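Local coordinates for protein L-aspartate semialdehyde sulfurtransferase (Methanocaldococcus jannaschii, PDB 3KPB) that probably helps make homocysteine from aspartate semialdehyde and sulfide, and through the C-terminal CBS domain pair described here binds S-adenosylmethionine and methylthioadenosine, at residues K4-K9 and G107-E112; P11-S16 and P36-H41. All coordinates share one frame; numbering follows the deposited sequence.

Interaction 1: residues K4-K9 and G107-E112; sequences KDILSK and GIVTSE
Leu7 and Val109 meet through one methyl each: CD1 of Leu7 sits 3.8 Å from CG2 of Val109, the two side chains crossing at about a right angle. Val109 presents this branch because its CG1 lies anti to the backbone N (chi1 170°), which leaves CG2 beside that nitrogen. Ile6 reaches the same methyl from its own end, CD1 to Val109 CG2 at 4.2 Å, so a single valine branch receives both hydrophobic residues of the 4-9 segment. The branch point of Leu7 also rests over the strand backbone, with CG 4.5 Å from Gly107 CA.

No direct hydrogen bond joins the segments. A water bridges them instead, accepting from Ile108 N at 2.9 Å and donating weakly to Lys9 O at 3.4 Å. Farther along, Thr110 is the N-cap of helix 111-118, its OG1 taking a weak bond from Glu112 N. Ser8, Thr110, Ser111 and Glu112 all belong to the methylthioadenosine site, so each segment carries residues of that site, which Ile12, His34 and Asp113 complete.

Gly107 and Val109 pair through their backbones with Val98 and Val96 of strand 95-99. Ile6 also packs on Ile114 and Leu117 of helix 111-118 and on Val81 of helix 81-91, bringing the N-terminal helix 3-6 against the second CBS motif.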
loop_
_atom_site.group_PDB
_atom_site.type_symbol
_atom_site.label_atom_id
_atom_site.label_comp_id
_atom_site.label_asym_id
_atom_site.label_seq_id
_atom_site.Cartn_x
_atom_site.Cartn_y
_atom_site.Cartn_z
ATOM N N LYS A 4 24.263 -5.745 -3.748
ATOM C CA LYS A 4 25.144 -4.616 -3.369
ATOM C C LYS A 4 25.544 -3.788 -4.593
ATOM O O LYS A 4 25.934 -2.619 -4.491
ATOM C CB LYS A 4 26.388 -5.122 -2.616
ATOM C CG LYS A 4 27.482 -5.786 -3.473
ATOM C CD LYS A 4 28.387 -6.740 -2.662
ATOM C CE LYS A 4 29.256 -5.970 -1.595
ATOM N NZ LYS A 4 28.429 -5.536 -0.390
ATOM N N ASP A 5 25.413 -4.446 -5.744
ATOM C CA ASP A 5 25.662 -3.921 -7.081
ATOM C C ASP A 5 24.617 -2.922 -7.559
ATOM O O ASP A 5 24.960 -1.886 -8.183
ATOM C CB ASP A 5 25.594 -5.077 -8.082
ATOM C CG ASP A 5 26.904 -5.813 -8.244
ATOM O OD1 ASP A 5 26.988 -6.640 -9.190
ATOM O OD2 ASP A 5 27.848 -5.584 -7.454
ATOM N N ILE A 6 23.347 -3.242 -7.314
ATOM C CA ILE A 6 22.231 -2.506 -7.915
ATOM C C ILE A 6 21.697 -1.396 -7.016
ATOM O O ILE A 6 20.782 -0.659 -7.396
ATOM C CB ILE A 6 21.076 -3.449 -8.328
ATOM C CG1 ILE A 6 20.282 -3.913 -7.093
ATOM C CG2 ILE A 6 21.618 -4.631 -9.137
ATOM C CD1 ILE A 6 18.840 -4.297 -7.397
ATOM N N LEU A 7 22.274 -1.290 -5.822
ATOM C CA LEU A 7 21.947 -0.216 -4.898
ATOM C C LEU A 7 22.431 1.113 -5.460
ATOM O O LEU A 7 23.593 1.245 -5.852
ATOM C CB LEU A 7 22.581 -0.492 -3.536
ATOM C CG LEU A 7 21.734 -1.156 -2.441
ATOM C CD1 LEU A 7 20.518 -1.958 -2.979
ATOM C CD2 LEU A 7 22.604 -2.028 -1.558
ATOM N N SER A 8 21.537 2.097 -5.492
ATOM C CA SER A 8 21.797 3.343 -6.201
ATOM C C SER A 8 21.780 4.582 -5.307
ATOM O O SER A 8 22.212 5.660 -5.723
ATOM C CB SER A 8 20.779 3.511 -7.329
ATOM O OG SER A 8 19.460 3.596 -6.804
ATOM N N LYS A 9 21.293 4.429 -4.082
ATOM C CA LYS A 9 21.028 5.574 -3.219
ATOM C C LYS A 9 21.190 5.180 -1.757
ATOM O O LYS A 9 21.184 3.983 -1.446
ATOM C CB LYS A 9 19.607 6.074 -3.471
ATOM C CG LYS A 9 18.543 5.024 -3.203
ATOM C CD LYS A 9 17.222 5.447 -3.779
ATOM C CE LYS A 9 16.124 4.471 -3.431
ATOM N NZ LYS A 9 14.855 4.836 -4.150
ATOM N N GLY A 107 20.761 -0.651 2.479
ATOM C CA GLY A 107 19.857 -0.118 1.469
ATOM C C GLY A 107 18.525 -0.835 1.473
ATOM O O GLY A 107 18.203 -1.564 2.416
ATOM N N ILE A 108 17.750 -0.617 0.417
ATOM C CA ILE A 108 16.492 -1.323 0.222
ATOM C C ILE A 108 16.279 -1.594 -1.263
ATOM O O ILE A 108 16.647 -0.781 -2.117
ATOM C CB ILE A 108 15.287 -0.565 0.846
ATOM C CG1 ILE A 108 14.008 -1.403 0.735
ATOM C CG2 ILE A 108 15.106 0.813 0.199
ATOM C CD1 ILE A 108 13.018 -1.165 1.846
ATOM N N VAL A 109 15.708 -2.761 -1.551
ATOM C CA VAL A 109 15.371 -3.170 -2.908
ATOM C C VAL A 109 13.854 -3.313 -3.046
ATOM O O VAL A 109 13.213 -3.997 -2.250
ATOM C CB VAL A 109 16.077 -4.499 -3.286
ATOM C CG1 VAL A 109 15.545 -5.055 -4.598
ATOM C CG2 VAL A 109 17.580 -4.286 -3.388
ATOM N N THR A 110 13.290 -2.666 -4.061
ATOM C CA THR A 110 11.860 -2.763 -4.321
ATOM C C THR A 110 11.559 -3.591 -5.572
ATOM O O THR A 110 12.455 -3.875 -6.375
ATOM C CB THR A 110 11.197 -1.367 -4.429
ATOM O OG1 THR A 110 11.615 -0.724 -5.639
ATOM C CG2 THR A 110 11.570 -0.489 -3.232
ATOM N N SER A 111 10.288 -3.966 -5.714
ATOM C CA SER A 111 9.782 -4.712 -6.867
ATOM C C SER A 111 9.709 -3.841 -8.118
ATOM O O SER A 111 9.471 -4.350 -9.216
ATOM C CB SER A 111 8.399 -5.293 -6.556
ATOM O OG SER A 111 7.463 -4.264 -6.275
ATOM N N GLU A 112 9.887 -2.531 -7.942
ATOM C CA GLU A 112 10.018 -1.616 -9.072
ATOM C C GLU A 112 11.482 -1.555 -9.482
ATOM O O GLU A 112 11.793 -1.500 -10.674
ATOM C CB GLU A 112 9.497 -0.217 -8.731
ATOM C CG GLU A 112 7.980 -0.123 -8.579
ATOM C CD GLU A 112 7.507 -0.248 -7.136
ATOM O OE1 GLU A 112 6.494 0.403 -6.795
ATOM O OE2 GLU A 112 8.136 -0.985 -6.343
HETATM O O HOH W 1 18.656 1.649 -1.203
#

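Interaction 2: residues P11-S16 and P36-H41; sequences PITAHS and PIVDEH
His15 turns its imidazole onto the backbone of the neighbouring strand: ND1 donates to Val38 O at 3.2 Å. The oxygen lies close to the ring plane, yet the nitrogen stands 54° out of the carbonyl plane, so the bond is met from above the peptide. CE1 of the ring comes within 3.3 Å of Asp39 O, which also lies at the ring edge. Chi1 of -66° sets CG of His15 anti to the carbonyl carbon, beside the backbone N, and chi2 of -56° then turns ND1 to Val38 O. Val38 O has further partners: a water that donates to it and accepts from Ser16 N, and the CA-H of His15.

Beside this, Ala14 pairs in parallel with Ile37. Its N donates to Pro36 O at 3.2 Å, and its O receives Val38 N at 2.9 Å in a fairly straight bond. In the beta-alpha-beta unit of the first CBS motif, the crossover through helix 20-30 brings strands 14-15 and 35-38 side by side in this parallel pairing.

Ala14 CB and Ile37 CD1, 4.0 Å apart, lie on one face, where Ala14 also touches Ile26 of helix 20-30. Val38, on the opposite face, has CG2 3.8 Å from OG1 of Thr13, and both residues pack on Val105 of strand 105-110. Past the strand, Asp39 OD1 accepts from His41 N in an Asx turn and from Lys43 N, within the turn that leads to strand 44-48.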
loop_
_atom_site.group_PDB
_atom_site.type_symbol
_atom_site.label_atom_id
_atom_site.label_comp_id
_atom_site.label_asym_id
_atom_site.label_seq_id
_atom_site.Cartn_x
_atom_site.Cartn_y
_atom_site.Cartn_z
ATOM N N PRO A 11 20.453 4.435 2.262
ATOM C CA PRO A 11 19.305 3.889 2.972
ATOM C C PRO A 11 18.550 5.001 3.705
ATOM O O PRO A 11 19.155 5.994 4.112
ATOM C CB PRO A 11 19.937 2.909 3.967
ATOM C CG PRO A 11 21.309 3.419 4.195
ATOM C CD PRO A 11 21.729 4.163 2.959
ATOM N N ILE A 12 17.236 4.850 3.832
ATOM C CA ILE A 12 16.438 5.748 4.660
ATOM C C ILE A 12 15.814 4.886 5.747
ATOM O O ILE A 12 15.046 3.962 5.455
ATOM C CB ILE A 12 15.358 6.510 3.852
ATOM C CG1 ILE A 12 16.026 7.452 2.842
ATOM C CG2 ILE A 12 14.437 7.292 4.797
ATOM C CD1 ILE A 12 15.104 7.989 1.777
ATOM N N THR A 13 16.162 5.183 6.999
ATOM C CA THR A 13 15.698 4.409 8.150
ATOM C C THR A 13 15.134 5.349 9.213
ATOM O O THR A 13 15.277 6.571 9.113
ATOM C CB THR A 13 16.839 3.569 8.775
ATOM O OG1 THR A 13 17.860 4.444 9.273
ATOM C CG2 THR A 13 17.448 2.611 7.750
ATOM N N ALA A 14 14.520 4.769 10.243
ATOM C CA ALA A 14 13.993 5.528 11.376
ATOM C C ALA A 14 14.176 4.731 12.655
ATOM O O ALA A 14 14.347 3.511 12.615
ATOM C CB ALA A 14 12.523 5.849 11.164
ATOM N N HIS A 15 14.140 5.424 13.788
ATOM C CA HIS A 15 14.162 4.761 15.086
ATOM C C HIS A 15 12.752 4.350 15.524
ATOM O O HIS A 15 11.762 4.881 15.014
ATOM C CB HIS A 15 14.838 5.657 16.118
ATOM C CG HIS A 15 16.293 5.880 15.850
ATOM N ND1 HIS A 15 17.188 4.840 15.708
ATOM C CD2 HIS A 15 17.015 7.018 15.708
ATOM C CE1 HIS A 15 18.394 5.327 15.481
ATOM N NE2 HIS A 15 18.317 6.646 15.478
ATOM N N SER A 16 12.661 3.402 16.456
ATOM C CA SER A 16 11.366 2.833 16.839
ATOM C C SER A 16 10.559 3.690 17.816
ATOM O O SER A 16 9.350 3.492 17.962
ATOM C CB SER A 16 11.538 1.413 17.395
ATOM O OG SER A 16 12.013 1.425 18.731
ATOM N N PRO A 36 12.685 0.777 6.887
ATOM C CA PRO A 36 13.343 -0.086 7.871
ATOM C C PRO A 36 13.523 0.664 9.186
ATOM O O PRO A 36 13.867 1.853 9.181
ATOM C CB PRO A 36 14.707 -0.381 7.238
ATOM C CG PRO A 36 14.532 -0.108 5.775
ATOM C CD PRO A 36 13.474 0.936 5.652
ATOM N N ILE A 37 13.263 -0.026 10.293
ATOM C CA ILE A 37 13.405 0.562 11.617
ATOM C C ILE A 37 14.667 -0.000 12.257
ATOM O O ILE A 37 14.889 -1.215 12.248
ATOM C CB ILE A 37 12.166 0.291 12.505
ATOM C CG1 ILE A 37 10.876 0.762 11.808
ATOM C CG2 ILE A 37 12.345 0.932 13.887
ATOM C CD1 ILE A 37 10.863 2.237 11.376
ATOM N N VAL A 38 15.506 0.888 12.775
ATOM C CA VAL A 38 16.770 0.479 13.374
ATOM C C VAL A 38 16.813 0.904 14.833
ATOM O O VAL A 38 16.115 1.849 15.235
ATOM C CB VAL A 38 17.993 1.037 12.607
ATOM C CG1 VAL A 38 18.066 0.436 11.210
ATOM C CG2 VAL A 38 17.971 2.573 12.555
ATOM N N ASP A 39 17.614 0.194 15.627
ATOM C CA ASP A 39 17.808 0.588 17.013
ATOM C C ASP A 39 18.840 1.709 17.119
ATOM O O ASP A 39 19.347 2.201 16.102
ATOM C CB ASP A 39 18.128 -0.611 17.929
ATOM C CG ASP A 39 19.407 -1.349 17.545
ATOM O OD1 ASP A 39 20.336 -0.750 16.957
ATOM O OD2 ASP A 39 19.485 -2.555 17.864
ATOM N N GLU A 40 19.125 2.118 18.351
ATOM C CA GLU A 40 20.008 3.253 18.608
ATOM C C GLU A 40 21.440 2.984 18.137
ATOM O O GLU A 40 22.273 3.896 18.090
ATOM C CB GLU A 40 19.957 3.653 20.093
ATOM C CG GLU A 40 20.642 2.688 21.075
ATOM C CD GLU A 40 19.789 1.485 21.484
ATOM O OE1 GLU A 40 20.208 0.769 22.418
ATOM O OE2 GLU A 40 18.713 1.249 20.889
ATOM N N HIS A 41 21.711 1.727 17.779
ATOM C CA HIS A 41 23.012 1.358 17.223
ATOM C C HIS A 41 23.014 1.133 15.698
ATOM O O HIS A 41 24.026 0.700 15.146
ATOM C CB HIS A 41 23.595 0.160 17.986
ATOM C CG HIS A 41 23.843 0.448 19.433
ATOM N ND1 HIS A 41 24.944 1.154 19.870
ATOM C CD2 HIS A 41 23.115 0.164 20.540
ATOM C CE1 HIS A 41 24.891 1.279 21.185
ATOM N NE2 HIS A 41 23.792 0.688 21.615
HETATM O O HOH W 2 14.971 2.345 17.550
#

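Overall arrangement
Along the chain, both segments of interaction 2 fall between those of interaction 1. Interaction 2 stays within the first CBS motif, in the sheet of strands 14-15, 35-38 and 44-48. Interaction 1 is the longer-range contact: it brings the start of the chain, helix 3-6, onto strand 105-110 of the equivalent sheet in the second motif. Their centres are about 17 Å apart, but they touch where Gly107 CA packs on Pro11 CB. The linker from helix 3-6 to strand 14-15 therefore meets the second sheet on its way to the first. This path is consistent with Ser8, Ile12, His34 and Thr110 to Asp113, drawn from both motifs, sharing a methylthioadenosine site.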